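Local coordinates for protein possible metal-dependent hydrolase (Veillonella parvula, PDB 3RPC) that probably acts as a zinc-dependent hydrolase of the metallo-beta-lactamase superfamily, holding two zinc ions in its likely active site, at residues H9-T14 / M227-H232. Numbering follows the deposited sequence.
Sequences HIRNAT and MDTVNH
Arg11 and Asn12, at the tip of a hairpin, both close on Thr229, and water helps join the two segments. Coming along strand 6-11, Ile10 N and Arg11 N both hydrogen-bond to Thr14 O; this classic beta bulge closes the type II' turn that runs from Arg11 to Thr14. Arg11 crosses Thr229 at about a right angle. With CG anti to the backbone N (chi1 -172°), its aliphatic part lies against the threonine: CG is 3.5 Å from Thr229 OG1 and CD 3.8 Å from Thr229 CG2. The guanidinium continues past the methyl to Val52 O, Phe29 O and Ala31 O.

At Asn12 the side chain packs CB to CB with Thr229 at 3.7 Å, while ND2 meets Val230 CG1 at 4.0 Å. Two waters bridge the segments. One accepts from Asn12 N (2.8 Å) and lies within hydrogen-bonding distance of Met227 O; the other donates to Asn12 OD1 and accepts from Val230 N (2.9 Å). Thr229 OG1 also donates to Met227 O (2.9 Å), 40° out of the carbonyl plane, so this oxygen is held from within its own loop, with the water probably a second partner.

The loop follows strand 221-225 directly after the zinc ligand His226, which pairs with Asn12 through a backbone hydrogen bond. With its side chain about 5 Å from a zinc ion, Asn12 probably belongs to the second shell of a dinuclear zinc site at one edge of the beta sandwich, as in the metallo-beta-lactamase fold.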
loop_
_atom_site.group_PDB
_atom_site.type_symbol
_atom_site.label_atom_id
_atom_site.label_comp_id
_atom_site.label_asym_id
_atom_site.label_seq_id
_atom_site.Cartn_x
_atom_site.Cartn_y
_atom_site.Cartn_z
ATOM N N HIS A 9 -20.099 12.690 14.319
ATOM C CA HIS A 9 -19.778 13.204 13.008
ATOM C C HIS A 9 -19.816 14.724 13.008
ATOM O O HIS A 9 -20.702 15.311 13.622
ATOM C CB HIS A 9 -20.708 12.677 11.925
ATOM C CG HIS A 9 -20.186 12.979 10.567
ATOM N ND1 HIS A 9 -18.904 12.641 10.197
ATOM C CD2 HIS A 9 -20.721 13.656 9.523
ATOM C CE1 HIS A 9 -18.679 13.068 8.970
ATOM N NE2 HIS A 9 -19.764 13.686 8.538
ATOM N N ILE A 10 -18.856 15.363 12.341
ATOM C CA ILE A 10 -18.838 16.831 12.274
ATOM C C ILE A 10 -19.264 17.314 10.883
ATOM O O ILE A 10 -20.341 17.886 10.724
ATOM C CB ILE A 10 -17.477 17.428 12.701
ATOM C CG1 ILE A 10 -17.129 16.994 14.130
ATOM C CG2 ILE A 10 -17.502 18.959 12.607
ATOM C CD1 ILE A 10 -18.136 17.423 15.177
ATOM N N ARG A 11 -18.446 17.051 9.868
ATOM C CA ARG A 11 -18.762 17.528 8.521
ATOM C C ARG A 11 -17.761 16.930 7.545
ATOM O O ARG A 11 -16.579 16.956 7.809
ATOM C CB ARG A 11 -18.707 19.063 8.459
ATOM C CG ARG A 11 -19.219 19.626 7.117
ATOM C CD ARG A 11 -19.054 21.152 7.034
ATOM N NE ARG A 11 -17.654 21.542 7.144
ATOM C CZ ARG A 11 -17.226 22.801 7.212
ATOM N NH1 ARG A 11 -18.092 23.809 7.164
ATOM N NH2 ARG A 11 -15.925 23.057 7.326
ATOM N N ASN A 12 -18.257 16.418 6.418
ATOM C CA ASN A 12 -17.422 15.716 5.429
ATOM C C ASN A 12 -16.738 14.492 6.056
ATOM O O ASN A 12 -17.425 13.558 6.466
ATOM C CB ASN A 12 -16.406 16.656 4.767
ATOM C CG ASN A 12 -15.881 16.110 3.440
ATOM O OD1 ASN A 12 -16.651 15.594 2.618
ATOM N ND2 ASN A 12 -14.581 16.230 3.220
ATOM N N ALA A 13 -15.410 14.507 6.159
ATOM C CA ALA A 13 -14.687 13.419 6.825
ATOM C C ALA A 13 -14.239 13.805 8.236
ATOM O O ALA A 13 -13.545 13.044 8.903
ATOM C CB ALA A 13 -13.470 12.985 5.995
ATOM N N THR A 14 -14.646 14.986 8.692
ATOM C CA THR A 14 -14.247 15.459 10.012
ATOM C C THR A 14 -15.181 14.872 11.057
ATOM O O THR A 14 -16.395 14.956 10.925
ATOM C CB THR A 14 -14.302 16.997 10.098
ATOM O OG1 THR A 14 -13.499 17.568 9.061
ATOM C CG2 THR A 14 -13.807 17.500 11.464
HETATM N N MSE A 227 -19.772 13.247 2.830
HETATM C CA MSE A 227 -20.844 13.633 1.921
HETATM C C MSE A 227 -21.398 15.032 2.178
HETATM O O MSE A 227 -21.200 15.610 3.253
HETATM C CB MSE A 227 -21.982 12.615 1.998
HETATM C CG MSE A 227 -21.578 11.269 1.407
HETATM SE SE MSE A 227 -22.898 9.850 1.603
HETATM C CE MSE A 227 -22.572 9.418 3.469
ATOM N N ASP A 228 -22.084 15.545 1.159
ATOM C CA ASP A 228 -22.874 16.770 1.257
ATOM C C ASP A 228 -22.046 17.969 1.732
ATOM O O ASP A 228 -22.580 18.864 2.398
ATOM C CB ASP A 228 -24.070 16.568 2.199
ATOM C CG ASP A 228 -25.011 15.442 1.763
ATOM O OD1 ASP A 228 -24.844 14.885 0.670
ATOM O OD2 ASP A 228 -25.932 15.116 2.545
ATOM N N THR A 229 -20.763 18.007 1.388
ATOM C CA THR A 229 -19.887 19.088 1.847
ATOM C C THR A 229 -19.014 19.665 0.731
ATOM O O THR A 229 -19.074 20.871 0.454
ATOM C CB THR A 229 -18.981 18.628 3.004
ATOM O OG1 THR A 229 -19.779 18.015 4.024
ATOM C CG2 THR A 229 -18.225 19.825 3.601
ATOM N N VAL A 230 -18.186 18.827 0.111
ATOM C CA VAL A 230 -17.343 19.305 -0.980
ATOM C C VAL A 230 -18.115 19.232 -2.294
ATOM O O VAL A 230 -19.177 18.607 -2.367
ATOM C CB VAL A 230 -15.976 18.569 -1.076
ATOM C CG1 VAL A 230 -15.140 18.817 0.188
ATOM C CG2 VAL A 230 -16.143 17.072 -1.327
ATOM N N ASN A 231 -17.603 19.898 -3.322
ATOM C CA ASN A 231 -18.371 20.046 -4.554
ATOM C C ASN A 231 -18.468 18.777 -5.380
ATOM O O ASN A 231 -19.478 18.566 -6.058
ATOM C CB ASN A 231 -17.790 21.148 -5.433
ATOM C CG ASN A 231 -16.390 20.827 -5.895
ATOM O OD1 ASN A 231 -15.436 20.983 -5.141
ATOM N ND2 ASN A 231 -16.254 20.354 -7.135
ATOM N N HIS A 232 -17.419 17.952 -5.353
ATOM C CA HIS A 232 -17.304 16.873 -6.337
ATOM C C HIS A 232 -17.776 15.495 -5.884
ATOM O O HIS A 232 -17.683 14.534 -6.644
ATOM C CB HIS A 232 -15.888 16.800 -6.933
ATOM C CG HIS A 232 -14.806 16.510 -5.937
ATOM N ND1 HIS A 232 -14.930 16.787 -4.592
ATOM C CD2 HIS A 232 -13.566 15.986 -6.098
ATOM C CE1 HIS A 232 -13.818 16.439 -3.965
ATOM N NE2 HIS A 232 -12.973 15.954 -4.857
HETATM O O HOH W 1 -20.939 15.697 6.103
HETATM O O HOH W 2 -18.796 15.990 0.612
#